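Long-range contacts in carboxynorspermidine decarboxylase (Campylobacter jejuni subsp. jejuni 81116, PDB 3N29), which probably catalyses the pyridoxal-phosphate-dependent decarboxylation of carboxynorspermidine to norspermidine, the polyamine bound in this structure: residues V137-A142 / G157-V162; V285-E290 / L364-K369; I48-K53 / T278-A283; V72-K77 / K93-S98; E207-L212 / K244-E249. All coordinates share one frame; numbering follows the deposited sequence.

Interaction 1: V137-A142 / G157-V162; sequences VFNSLA and GLRCNV
G157 O approaches the F138 ring obliquely, 3.8 Å from CD2, and the CB of F138 rests on L158 CD2. The other flat group, the guanidinium of R159, leaves the contact altogether. With CG anti to the backbone N (chi1 176°) and the chain extended as far as NE, it is carried off to H202, whose carbonyl O is hydrogen-bonded to NH2; the end of the side chain comes to about 4 Å (nearest atoms) from the bound pyridoxal phosphate. Between the two strands F138 uses both backbone polar atoms. F138 N donates to G157 O at 2.8 Å, coming in from above the carbonyl plane, and R159 N donates to F138 O at 2.9 Å, almost in line with that carbonyl. On the sheet face of V137, its CG1 sits 3.5 Å from R159 N. Beyond the strand end, L141 swings its CD2 to 4.1 Å from L158 CD1, the two leucines crossing at about a right angle. S140 caps helix 141-147 and is hydrogen-bonded to D287 of the second subunit. Parallel strands 135-138 and 155-159, joined through helix 141-147, form a beta-alpha-beta crossover of the eight-stranded (beta/alpha) barrel.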
# COMPACT_ATOMS: atom_id res chain seq x y z
N VAL A 137 -8.18 -24.50 7.92
CA VAL A 137 -6.89 -25.13 7.65
C VAL A 137 -5.92 -24.45 8.54
O VAL A 137 -5.82 -23.19 8.53
CB VAL A 137 -6.43 -24.99 6.21
CG1 VAL A 137 -4.96 -25.42 6.04
CG2 VAL A 137 -7.35 -25.78 5.30
N PHE A 138 -5.24 -25.26 9.33
CA PHE A 138 -4.19 -24.71 10.22
C PHE A 138 -2.80 -24.72 9.60
O PHE A 138 -2.44 -25.56 8.76
CB PHE A 138 -4.18 -25.47 11.54
CG PHE A 138 -5.50 -25.40 12.32
CD1 PHE A 138 -5.88 -24.24 12.97
CD2 PHE A 138 -6.39 -26.53 12.32
CE1 PHE A 138 -7.08 -24.18 13.66
CE2 PHE A 138 -7.58 -26.46 12.99
CZ PHE A 138 -7.92 -25.28 13.69
N ASN A 139 -1.99 -23.77 10.05
CA ASN A 139 -0.62 -23.60 9.59
C ASN A 139 0.45 -24.43 10.37
O ASN A 139 1.53 -24.62 9.89
CB ASN A 139 -0.22 -22.11 9.62
CG ASN A 139 1.10 -21.87 8.97
OD1 ASN A 139 2.10 -21.52 9.65
ND2 ASN A 139 1.15 -22.12 7.66
N SER A 140 0.13 -24.91 11.57
CA SER A 140 1.04 -25.65 12.38
C SER A 140 0.23 -26.61 13.30
O SER A 140 -0.94 -26.38 13.55
CB SER A 140 1.83 -24.67 13.25
OG SER A 140 0.97 -24.12 14.28
N LEU A 141 0.92 -27.58 13.88
CA LEU A 141 0.28 -28.53 14.81
C LEU A 141 -0.18 -27.83 16.08
O LEU A 141 -1.26 -28.14 16.59
CB LEU A 141 1.25 -29.66 15.15
CG LEU A 141 1.54 -30.60 13.98
CD1 LEU A 141 2.52 -31.72 14.44
CD2 LEU A 141 0.23 -31.17 13.43
N ALA A 142 0.64 -26.88 16.57
CA ALA A 142 0.31 -26.08 17.77
C ALA A 142 -1.02 -25.34 17.57
O ALA A 142 -1.90 -25.39 18.44
CB ALA A 142 1.43 -25.11 18.13
N GLY A 157 -8.27 -28.99 8.27
CA GLY A 157 -7.14 -29.36 7.41
C GLY A 157 -5.84 -28.83 7.97
O GLY A 157 -5.82 -27.95 8.87
N LEU A 158 -4.74 -29.35 7.43
CA LEU A 158 -3.40 -28.81 7.68
C LEU A 158 -2.70 -28.40 6.40
O LEU A 158 -2.75 -29.12 5.39
CB LEU A 158 -2.52 -29.84 8.38
CG LEU A 158 -3.04 -30.32 9.75
CD1 LEU A 158 -2.30 -31.59 10.17
CD2 LEU A 158 -3.00 -29.22 10.87
N ARG A 159 -1.98 -27.29 6.47
CA ARG A 159 -1.21 -26.83 5.34
C ARG A 159 0.16 -27.50 5.36
O ARG A 159 0.80 -27.57 6.40
CB ARG A 159 -1.08 -25.32 5.31
CG ARG A 159 -0.19 -24.90 4.16
CD ARG A 159 -0.28 -23.43 3.87
NE ARG A 159 0.48 -22.99 2.71
CZ ARG A 159 0.53 -21.72 2.28
NH1 ARG A 159 -0.10 -20.77 2.95
NH2 ARG A 159 1.23 -21.40 1.20
N CYS A 160 0.57 -27.99 4.20
CA CYS A 160 1.80 -28.75 4.01
C CYS A 160 2.84 -27.86 3.31
O CYS A 160 2.52 -27.21 2.30
CB CYS A 160 1.49 -29.92 3.12
SG CYS A 160 0.29 -31.04 3.91
N ASN A 161 4.04 -27.83 3.84
CA ASN A 161 5.14 -27.08 3.25
C ASN A 161 5.75 -28.05 2.26
O ASN A 161 6.39 -28.97 2.64
CB ASN A 161 6.16 -26.67 4.31
CG ASN A 161 7.34 -25.92 3.72
OD1 ASN A 161 7.58 -26.03 2.51
ND2 ASN A 161 8.11 -25.16 4.58
N VAL A 162 5.56 -27.84 0.98
CA VAL A 162 6.06 -28.83 0.05
C VAL A 162 7.56 -28.72 -0.23
O VAL A 162 8.19 -29.74 -0.62
CB VAL A 162 5.23 -28.84 -1.20
CG1 VAL A 162 5.86 -29.74 -2.26
CG2 VAL A 162 3.85 -29.33 -0.80

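Interaction 2: V285-E290 / L364-K369; sequences VVDIIE and LKIGDK
G367 N donates to V285 O at 2.8 Å, lying in the plane of that carbonyl, and V285 N returns a bond to D368 O at 2.9 Å. Both polar backbone atoms of V285 are therefore taken by the same loop. That loop is a type II beta turn from K365 to D368, closed by D368 N on K365 O, with G367 at the third position, where a positive phi suits a residue lacking CB. The D368 carboxylate folds back over the turn and ties its first residue to its last: OD2 accepts K365 N at 2.7 Å, met from well above the carboxylate plane. The turn leads into strand 369-372, which runs antiparallel to strand 279-290 in the mixed sheet of the C-terminal domain. On its other flank strand 279-290 pairs with 294-298 and carries a classic beta bulge, V286 and D287 together facing I297. I366 packs along this irregular section, placing CG2 3.7 Å from V286 O and CD1 3.8 Å from D287 OD1, its side chain running beside that of D287, whose OD2 is taken up by S140 of the second subunit. Farther along the strand, I288 reaches over the loop with CD1, 3.6 Å from L364 O and 4.1 Å from L364 CB. The contact also buries I288 N, which has no hydrogen-bonding partner in the model.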
# COMPACT_ATOMS: atom_id res chain seq x y z
N VAL A 285 -5.75 12.63 -18.09
CA VAL A 285 -4.72 13.67 -18.17
C VAL A 285 -5.19 14.99 -17.59
O VAL A 285 -6.03 15.65 -18.17
CB VAL A 285 -4.18 13.82 -19.62
CG1 VAL A 285 -3.00 14.83 -19.68
CG2 VAL A 285 -3.85 12.38 -20.26
N VAL A 286 -4.62 15.40 -16.46
CA VAL A 286 -4.90 16.64 -15.85
C VAL A 286 -4.00 17.76 -16.32
O VAL A 286 -4.42 18.90 -16.45
CB VAL A 286 -4.83 16.52 -14.32
CG1 VAL A 286 -5.17 17.87 -13.62
CG2 VAL A 286 -5.81 15.35 -13.87
N ASP A 287 -2.74 17.45 -16.56
CA ASP A 287 -1.79 18.45 -17.06
C ASP A 287 -0.73 17.77 -17.89
O ASP A 287 -0.51 16.61 -17.74
CB ASP A 287 -1.14 19.19 -15.89
CG ASP A 287 -0.55 20.59 -16.28
OD1 ASP A 287 -0.86 21.13 -17.35
OD2 ASP A 287 0.23 21.10 -15.49
N ILE A 288 -0.12 18.51 -18.79
CA ILE A 288 0.99 18.05 -19.57
C ILE A 288 2.13 19.08 -19.48
O ILE A 288 1.94 20.23 -19.73
CB ILE A 288 0.60 17.82 -21.02
CG1 ILE A 288 -0.49 16.77 -21.14
CG2 ILE A 288 1.75 17.40 -21.80
CD1 ILE A 288 -0.84 16.50 -22.48
N ILE A 289 3.29 18.63 -19.11
CA ILE A 289 4.40 19.51 -18.96
C ILE A 289 5.60 18.96 -19.67
O ILE A 289 5.57 17.91 -20.20
CB ILE A 289 4.72 19.82 -17.52
CG1 ILE A 289 5.32 18.62 -16.86
CG2 ILE A 289 3.51 20.27 -16.79
CD1 ILE A 289 5.82 18.85 -15.58
N GLU A 290 6.63 19.75 -19.73
CA GLU A 290 7.84 19.36 -20.37
C GLU A 290 9.08 19.49 -19.49
O GLU A 290 9.28 20.47 -18.88
CB GLU A 290 8.02 20.21 -21.61
CG GLU A 290 9.03 19.69 -22.46
CD GLU A 290 9.39 20.59 -23.54
OE1 GLU A 290 8.52 21.03 -24.26
OE2 GLU A 290 10.57 20.85 -23.70
N LEU A 364 -1.26 13.51 -26.86
CA LEU A 364 -2.22 13.59 -25.78
C LEU A 364 -2.69 15.01 -25.57
O LEU A 364 -1.97 15.98 -25.85
CB LEU A 364 -1.59 13.05 -24.48
CG LEU A 364 -1.23 11.57 -24.46
CD1 LEU A 364 -0.51 11.20 -23.11
CD2 LEU A 364 -2.56 10.83 -24.77
N LYS A 365 -3.89 15.14 -25.03
CA LYS A 365 -4.39 16.43 -24.63
C LYS A 365 -4.94 16.34 -23.22
O LYS A 365 -5.43 15.28 -22.80
CB LYS A 365 -5.55 16.87 -25.53
CG LYS A 365 -5.23 16.90 -27.02
CD LYS A 365 -6.41 17.38 -27.82
CE LYS A 365 -6.48 16.70 -29.19
NZ LYS A 365 -7.20 15.38 -29.16
N ILE A 366 -4.94 17.48 -22.54
CA ILE A 366 -5.59 17.56 -21.25
C ILE A 366 -7.04 17.10 -21.41
O ILE A 366 -7.73 17.52 -22.32
CB ILE A 366 -5.51 18.98 -20.65
CG1 ILE A 366 -4.02 19.25 -20.28
CG2 ILE A 366 -6.49 19.10 -19.49
CD1 ILE A 366 -3.63 20.70 -19.86
N GLY A 367 -7.46 16.19 -20.56
CA GLY A 367 -8.80 15.68 -20.58
C GLY A 367 -8.88 14.31 -21.22
O GLY A 367 -9.85 13.57 -21.00
N ASP A 368 -7.88 13.95 -22.01
CA ASP A 368 -7.83 12.59 -22.52
C ASP A 368 -7.85 11.51 -21.42
O ASP A 368 -7.37 11.70 -20.30
CB ASP A 368 -6.62 12.36 -23.41
CG ASP A 368 -6.70 13.05 -24.74
OD1 ASP A 368 -7.75 13.63 -25.08
OD2 ASP A 368 -5.64 13.08 -25.42
N LYS A 369 -8.43 10.35 -21.76
CA LYS A 369 -8.52 9.25 -20.82
C LYS A 369 -7.35 8.30 -21.15
O LYS A 369 -7.15 7.92 -22.35
CB LYS A 369 -9.83 8.52 -20.99
CG LYS A 369 -11.08 9.37 -20.82
CD LYS A 369 -11.41 9.54 -19.38
CE LYS A 369 -12.85 9.82 -19.15
NZ LYS A 369 -13.25 11.12 -19.76

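Interaction 3: I48-K53 / T278-A283; sequences ILEEDK and TGNLVA
L49 and T278 are pressed hard together: L49 CD1 lies 3.4 Å from T278 CB, tighter than usual for two carbons, and the two side chains run side by side in the same direction. The torsion of T278 (chi1 63°) tucks OG1 between the backbone N and the carbonyl carbon, where it is hydrogen-bonded to G275 O. The backbones also come close at L49 and G279, a non-hydrogen-bonded antiparallel pair whose CA atoms are 4.3 Å apart; with no side chain at G279, its CA comes to 3.1 Å from I48 O. Around this pair I48 N donates to N280 O at 2.9 Å, a longer and more bent bond returns from N280 N to I48 O, and E50 N reaches T278 O at 2.8 Å. I48 CD1 meets V282 CG2 at 3.9 Å. Toward solvent the fit is looser. E50 OE2 stays 3.7 Å from N280 ND2, carboxylate and amide planes turned 72° apart, and N280 instead pairs its amide with D374 N and Y39 OH. The exposed K53 bends back so that NZ makes a 3.1 Å salt bridge with E50 OE1 from above the carboxylate plane. Strand 46-50 thus joins the mixed sheet of the C-terminal domain before helix 51-68 carries the chain into the barrel, a topology shared by this decarboxylase family.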
# COMPACT_ATOMS: atom_id res chain seq x y z
N ILE A 48 -12.82 -0.25 -13.64
CA ILE A 48 -14.01 -0.70 -14.33
C ILE A 48 -13.93 -2.18 -14.68
O ILE A 48 -13.10 -2.63 -15.48
CB ILE A 48 -14.30 0.18 -15.55
CG1 ILE A 48 -14.31 1.65 -15.17
CG2 ILE A 48 -15.69 -0.26 -16.17
CD1 ILE A 48 -14.60 2.58 -16.38
N LEU A 49 -14.67 -2.96 -13.96
CA LEU A 49 -14.74 -4.42 -14.24
C LEU A 49 -15.75 -4.68 -15.32
O LEU A 49 -16.83 -4.07 -15.30
CB LEU A 49 -15.11 -5.14 -12.99
CG LEU A 49 -15.46 -6.65 -13.07
CD1 LEU A 49 -14.24 -7.41 -13.22
CD2 LEU A 49 -16.01 -7.08 -11.76
N GLU A 50 -15.42 -5.59 -16.23
CA GLU A 50 -16.27 -5.89 -17.37
C GLU A 50 -16.93 -7.23 -17.13
O GLU A 50 -16.25 -8.23 -17.02
CB GLU A 50 -15.50 -5.82 -18.66
CG GLU A 50 -14.93 -4.43 -18.94
CD GLU A 50 -13.95 -4.40 -20.10
OE1 GLU A 50 -14.31 -4.86 -21.21
OE2 GLU A 50 -12.81 -3.93 -19.90
N GLU A 51 -18.25 -7.21 -16.95
CA GLU A 51 -18.99 -8.43 -16.66
C GLU A 51 -18.72 -9.53 -17.67
O GLU A 51 -18.50 -10.69 -17.28
CB GLU A 51 -20.49 -8.14 -16.48
CG GLU A 51 -21.31 -9.38 -16.27
CD GLU A 51 -22.79 -9.08 -15.98
OE1 GLU A 51 -23.19 -7.90 -15.94
OE2 GLU A 51 -23.51 -10.07 -15.81
N ASP A 52 -18.77 -9.21 -18.96
CA ASP A 52 -18.57 -10.19 -20.00
C ASP A 52 -17.22 -10.94 -19.86
O ASP A 52 -17.14 -12.14 -20.11
CB ASP A 52 -18.67 -9.59 -21.43
CG ASP A 52 -20.13 -9.21 -21.84
OD1 ASP A 52 -21.11 -9.80 -21.31
OD2 ASP A 52 -20.29 -8.26 -22.66
N LYS A 53 -16.15 -10.21 -19.51
CA LYS A 53 -14.83 -10.83 -19.34
C LYS A 53 -14.77 -11.67 -18.10
O LYS A 53 -14.17 -12.77 -18.11
CB LYS A 53 -13.76 -9.74 -19.24
CG LYS A 53 -13.75 -8.80 -20.48
CD LYS A 53 -12.85 -9.29 -21.58
CE LYS A 53 -12.68 -8.18 -22.72
NZ LYS A 53 -12.17 -6.87 -22.16
N THR A 278 -10.00 -8.85 -16.56
CA THR A 278 -11.39 -8.48 -16.46
C THR A 278 -11.68 -6.98 -16.46
O THR A 278 -12.78 -6.60 -16.52
CB THR A 278 -12.06 -9.11 -15.23
OG1 THR A 278 -11.46 -8.62 -14.04
CG2 THR A 278 -11.93 -10.57 -15.26
N GLY A 279 -10.68 -6.14 -16.31
CA GLY A 279 -10.94 -4.73 -16.20
C GLY A 279 -9.74 -3.81 -16.17
O GLY A 279 -8.65 -4.26 -16.03
N ASN A 280 -10.00 -2.52 -16.23
CA ASN A 280 -8.96 -1.51 -16.31
C ASN A 280 -9.10 -0.39 -15.33
O ASN A 280 -10.12 -0.20 -14.81
CB ASN A 280 -8.90 -0.97 -17.73
CG ASN A 280 -8.91 -2.06 -18.77
OD1 ASN A 280 -8.22 -3.01 -18.64
ND2 ASN A 280 -9.68 -1.89 -19.79
N LEU A 281 -8.02 0.34 -15.08
CA LEU A 281 -8.09 1.51 -14.36
C LEU A 281 -8.02 2.71 -15.31
O LEU A 281 -7.03 2.85 -16.06
CB LEU A 281 -6.97 1.54 -13.33
CG LEU A 281 -6.64 2.83 -12.60
CD1 LEU A 281 -7.80 3.29 -11.77
CD2 LEU A 281 -5.31 2.71 -11.75
N VAL A 282 -9.05 3.59 -15.26
CA VAL A 282 -9.21 4.67 -16.18
C VAL A 282 -8.91 5.97 -15.49
O VAL A 282 -9.45 6.22 -14.41
CB VAL A 282 -10.65 4.70 -16.77
CG1 VAL A 282 -10.70 5.88 -17.79
CG2 VAL A 282 -10.94 3.34 -17.40
N ALA A 283 -8.04 6.79 -16.06
CA ALA A 283 -7.61 8.02 -15.42
C ALA A 283 -7.66 9.08 -16.47
O ALA A 283 -7.77 8.77 -17.68
CB ALA A 283 -6.15 7.83 -14.91

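Interaction 4: V72-K77 / K93-S98; sequences VLLALK and KGCTCS. With PLP (pyridoxal-5'-phosphate), chain C.
Strands 72-75 and 94-97 run parallel in register, L74 beside C95 and A75 beside T96, twisted by 47° and tied by four backbone bonds: K93 N to V72 O, L74 N to G94 O, T96 N to L74 O and L76 N to T96 O. L73 and T96 cross at about a right angle, bringing L73 CD1 to 3.4 Å from T96 OG1, whose hydrogen bond goes to E269 OE2. L76 rests CD1 against both cysteines, 4.0 Å from C95 CB and from C97 SG. Past the strand end a water joins the segments, donating to T96 O and accepting from K77 N. A75 CB touches the cofactor, 3.3 Å from PLP C5A. K77 is covalently joined to it, NZ to C4A at 1.5 Å, in keeping with the internal-aldimine lysine of this family; its chain kinks at a nearly eclipsed chi3 of 17°. Y378, G238, E272 and G271 supply hydrogen bonds to the PLP. As the first two barrel strands, these are flanked by 265-268 beyond the first and 113-118 beyond the second. Helix 85-91, which connects them, covers L74, L76 and C95 through M85, and helix 100-109 packs on L76, C95 and C97.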
# COMPACT_ATOMS: atom_id res chain seq x y z
N VAL A 72 -14.10 -25.50 -7.27
CA VAL A 72 -13.26 -24.30 -7.45
C VAL A 72 -13.75 -23.19 -6.54
O VAL A 72 -14.98 -22.90 -6.43
CB VAL A 72 -13.18 -23.91 -8.94
CG1 VAL A 72 -12.23 -22.71 -9.22
CG2 VAL A 72 -12.78 -25.03 -9.73
N LEU A 73 -12.82 -22.56 -5.83
CA LEU A 73 -13.10 -21.47 -4.92
C LEU A 73 -12.41 -20.17 -5.38
O LEU A 73 -11.37 -20.23 -6.01
CB LEU A 73 -12.61 -21.78 -3.49
CG LEU A 73 -13.03 -23.14 -2.88
CD1 LEU A 73 -12.23 -23.49 -1.63
CD2 LEU A 73 -14.49 -23.12 -2.49
N LEU A 74 -13.02 -19.03 -5.05
CA LEU A 74 -12.38 -17.72 -5.31
C LEU A 74 -11.49 -17.45 -4.09
O LEU A 74 -12.00 -17.32 -2.98
CB LEU A 74 -13.42 -16.61 -5.41
CG LEU A 74 -12.95 -15.12 -5.27
CD1 LEU A 74 -11.94 -14.87 -6.35
CD2 LEU A 74 -14.22 -14.15 -5.27
N ALA A 75 -10.20 -17.27 -4.32
CA ALA A 75 -9.30 -16.75 -3.24
C ALA A 75 -9.42 -15.20 -3.15
O ALA A 75 -8.99 -14.50 -4.03
CB ALA A 75 -7.80 -17.13 -3.58
N LEU A 76 -10.08 -14.72 -2.10
CA LEU A 76 -10.41 -13.27 -1.93
C LEU A 76 -9.16 -12.33 -1.82
O LEU A 76 -9.31 -11.13 -2.10
CB LEU A 76 -11.27 -13.06 -0.69
CG LEU A 76 -12.77 -13.50 -0.92
CD1 LEU A 76 -13.48 -13.53 0.45
CD2 LEU A 76 -13.55 -12.56 -1.86
N LYS A 77 -8.01 -12.89 -1.46
CA LYS A 77 -6.75 -12.15 -1.39
C LYS A 77 -6.55 -11.27 -2.60
O LYS A 77 -6.24 -10.15 -2.50
CB LYS A 77 -5.52 -13.09 -1.27
CG LYS A 77 -4.22 -12.22 -0.85
CD LYS A 77 -2.93 -13.05 -0.66
CE LYS A 77 -3.23 -14.35 -1.34
NZ LYS A 77 -2.01 -15.40 -1.44
N LYS A 93 -17.79 -22.50 -6.20
CA LYS A 93 -18.45 -23.07 -5.04
C LYS A 93 -18.35 -22.27 -3.79
O LYS A 93 -18.98 -22.62 -2.78
CB LYS A 93 -17.78 -24.39 -4.74
CG LYS A 93 -17.91 -25.38 -5.89
CD LYS A 93 -19.36 -25.77 -6.08
CE LYS A 93 -19.50 -26.86 -7.12
NZ LYS A 93 -20.98 -27.18 -7.36
N GLY A 94 -17.44 -21.31 -3.75
CA GLY A 94 -17.34 -20.57 -2.52
C GLY A 94 -16.06 -19.75 -2.56
O GLY A 94 -15.59 -19.47 -3.67
N CYS A 95 -15.62 -19.31 -1.37
CA CYS A 95 -14.43 -18.44 -1.23
C CYS A 95 -13.40 -19.04 -0.27
O CYS A 95 -13.75 -19.72 0.74
CB CYS A 95 -14.83 -17.15 -0.60
SG CYS A 95 -15.84 -16.15 -1.66
N THR A 96 -12.15 -18.81 -0.58
CA THR A 96 -11.08 -19.04 0.35
C THR A 96 -10.67 -17.72 0.98
O THR A 96 -10.48 -16.68 0.30
CB THR A 96 -9.86 -19.64 -0.34
OG1 THR A 96 -10.18 -20.97 -0.65
CG2 THR A 96 -8.67 -19.69 0.67
N CYS A 97 -10.53 -17.78 2.30
CA CYS A 97 -10.41 -16.64 3.17
C CYS A 97 -9.24 -16.77 4.11
O CYS A 97 -8.91 -17.85 4.60
CB CYS A 97 -11.69 -16.53 4.02
SG CYS A 97 -13.16 -16.56 2.99
N SER A 98 -8.60 -15.65 4.42
CA SER A 98 -7.43 -15.69 5.23
C SER A 98 -7.69 -15.49 6.75
O SER A 98 -6.76 -15.41 7.59
CB SER A 98 -6.55 -14.53 4.77
OG SER A 98 -7.20 -13.31 5.13
N1 PLP C . -4.65 -19.83 -1.59
C2 PLP C . -3.73 -19.32 -0.72
C2A PLP C . -3.48 -20.02 0.60
C3 PLP C . -3.08 -18.10 -1.06
O3 PLP C . -2.14 -17.55 -0.18
C4 PLP C . -3.36 -17.45 -2.28
C4A PLP C . -2.68 -16.13 -2.61
C5 PLP C . -4.27 -18.03 -3.18
C6 PLP C . -4.90 -19.23 -2.79
C5A PLP C . -4.60 -17.39 -4.51
O4P PLP C . -3.45 -17.14 -5.27
P PLP C . -3.52 -16.56 -6.73
O1P PLP C . -4.33 -15.29 -6.65
O2P PLP C . -4.25 -17.60 -7.62
O3P PLP C . -2.15 -16.42 -7.24
O HOH W 1 -8.01 -15.18 0.35

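Interaction 5: E207-L212 / K244-E249; sequences ESADAL and KGYDVE
Segments 207-212 and 244-249 meet at the starts of two helices, with A209 and D247 CA atoms 5.9 Å apart and no direct hydrogen bond between the backbones. S208 and D247 are the N-caps of helices 209-223 and 248-262, outer helices of the (beta/alpha)8 barrel that follow strands 198-200 and 232-234. S208 OG accepts A211 N, while D247, at the centre of an inverse gamma turn, caps K250 N with OD1. The bulk of the contact is Y246. Its CG lies anti to the backbone N (chi1 -172°), which sends the ring across to the other helix start. There E207 O comes to the ring edge, near its plane, 3.4 Å from CE1, while A209 N approaches the same carbon obliquely and A209 CB lies 3.8 Å from CZ. Two waters fill in the polar links. One sits 2.7 Å from Y246 OH and makes a weak bond to S208 O; the other accepts from both A209 N and D247 N, lying over one ring face toward its rim. D210 OD1 and D247 OD2 are 4.7 Å apart, like charges that may be balanced in part by K250, which makes a salt bridge with D210. Beside them, A209 CB is 3.4 Å from D247 O.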
# COMPACT_ATOMS: atom_id res chain seq x y z
N GLU A 207 1.36 -19.59 -12.53
CA GLU A 207 2.03 -20.73 -13.11
C GLU A 207 1.10 -21.64 -13.92
O GLU A 207 -0.14 -21.52 -13.88
CB GLU A 207 2.77 -21.50 -12.00
CG GLU A 207 4.30 -21.09 -11.84
CD GLU A 207 5.16 -21.33 -13.16
OE1 GLU A 207 4.67 -21.96 -14.17
OE2 GLU A 207 6.35 -20.87 -13.20
N SER A 208 1.77 -22.59 -14.59
CA SER A 208 1.21 -23.53 -15.55
C SER A 208 0.75 -24.85 -14.94
O SER A 208 1.05 -25.17 -13.80
CB SER A 208 2.33 -23.93 -16.52
OG SER A 208 3.36 -24.59 -15.75
N ALA A 209 0.07 -25.64 -15.77
CA ALA A 209 -0.41 -26.96 -15.36
C ALA A 209 0.81 -27.89 -15.15
O ALA A 209 0.83 -28.71 -14.22
CB ALA A 209 -1.39 -27.54 -16.43
N ASP A 210 1.84 -27.73 -16.00
CA ASP A 210 3.15 -28.43 -15.81
C ASP A 210 3.78 -28.13 -14.47
O ASP A 210 4.38 -29.03 -13.86
CB ASP A 210 4.17 -28.13 -16.96
CG ASP A 210 3.74 -28.66 -18.32
OD1 ASP A 210 2.77 -29.46 -18.43
OD2 ASP A 210 4.37 -28.26 -19.34
N ALA A 211 3.70 -26.88 -13.96
CA ALA A 211 4.26 -26.57 -12.65
C ALA A 211 3.44 -27.23 -11.52
O ALA A 211 4.00 -27.73 -10.58
CB ALA A 211 4.35 -24.99 -12.41
N LEU A 212 2.12 -27.24 -11.61
CA LEU A 212 1.30 -28.01 -10.61
C LEU A 212 1.67 -29.52 -10.64
O LEU A 212 1.81 -30.13 -9.59
CB LEU A 212 -0.20 -27.81 -10.83
CG LEU A 212 -1.13 -28.75 -10.06
CD1 LEU A 212 -0.88 -28.52 -8.55
CD2 LEU A 212 -2.53 -28.57 -10.43
N LYS A 244 -4.14 -16.97 -21.62
CA LYS A 244 -4.13 -17.60 -22.93
C LYS A 244 -2.94 -18.55 -22.98
O LYS A 244 -1.84 -18.22 -22.53
CB LYS A 244 -4.11 -16.52 -24.06
CG LYS A 244 -2.91 -15.58 -24.05
CD LYS A 244 -2.89 -14.57 -25.29
CE LYS A 244 -1.81 -13.42 -25.15
NZ LYS A 244 -1.97 -12.60 -23.89
N GLY A 245 -3.15 -19.75 -23.49
CA GLY A 245 -2.08 -20.73 -23.54
C GLY A 245 -2.06 -21.74 -22.39
O GLY A 245 -1.42 -22.79 -22.49
N TYR A 246 -2.77 -21.49 -21.30
CA TYR A 246 -2.76 -22.46 -20.20
C TYR A 246 -3.30 -23.82 -20.68
O TYR A 246 -4.28 -23.89 -21.50
CB TYR A 246 -3.59 -21.94 -19.02
CG TYR A 246 -3.48 -22.79 -17.76
CD1 TYR A 246 -2.58 -22.47 -16.73
CD2 TYR A 246 -4.30 -23.90 -17.60
CE1 TYR A 246 -2.50 -23.27 -15.56
CE2 TYR A 246 -4.26 -24.67 -16.46
CZ TYR A 246 -3.32 -24.39 -15.45
OH TYR A 246 -3.29 -25.16 -14.33
N ASP A 247 -2.70 -24.88 -20.17
CA ASP A 247 -3.07 -26.27 -20.57
C ASP A 247 -4.17 -26.76 -19.63
O ASP A 247 -3.91 -27.47 -18.64
CB ASP A 247 -1.84 -27.17 -20.44
CG ASP A 247 -2.05 -28.53 -21.03
OD1 ASP A 247 -3.20 -28.85 -21.37
OD2 ASP A 247 -1.05 -29.27 -21.16
N VAL A 248 -5.39 -26.33 -19.94
CA VAL A 248 -6.57 -26.61 -19.16
C VAL A 248 -6.80 -28.13 -19.10
O VAL A 248 -7.13 -28.69 -18.03
CB VAL A 248 -7.80 -25.94 -19.79
CG1 VAL A 248 -9.09 -26.32 -19.04
CG2 VAL A 248 -7.64 -24.40 -19.73
N GLU A 249 -6.66 -28.76 -20.25
CA GLU A 249 -6.86 -30.19 -20.38
C GLU A 249 -5.97 -30.94 -19.40
O GLU A 249 -6.42 -31.92 -18.76
CB GLU A 249 -6.52 -30.68 -21.80
CG GLU A 249 -7.58 -30.46 -22.87
CD GLU A 249 -7.09 -30.92 -24.27
OE1 GLU A 249 -5.89 -30.71 -24.59
OE2 GLU A 249 -7.89 -31.48 -25.07
O HOH W 2 -1.47 -24.71 -12.43
O HOH W 3 -0.43 -24.64 -18.54

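Three of the contacts belong to the barrel and two to the sheet domain. Interactions 4 and 1 join the first barrel strand to the second and the fourth to the fifth, 18 Å apart centre to centre; interaction 5 lies farther along the chain, where the helices after the sixth and seventh strands begin, its centre 20 Å from that of interaction 4. Interaction 3 encloses all three, pairing strand 46-50, ahead of the barrel, with strand 279-290 after it, so that the sheet domain draws on both sides of the barrel sequence. Interaction 2 continues on that strand, 22 Å from interaction 3 centre to centre, with K369 packing on V282. Although their centres are 52 Å apart within one chain, interactions 1 and 2 meet across the dimer interface.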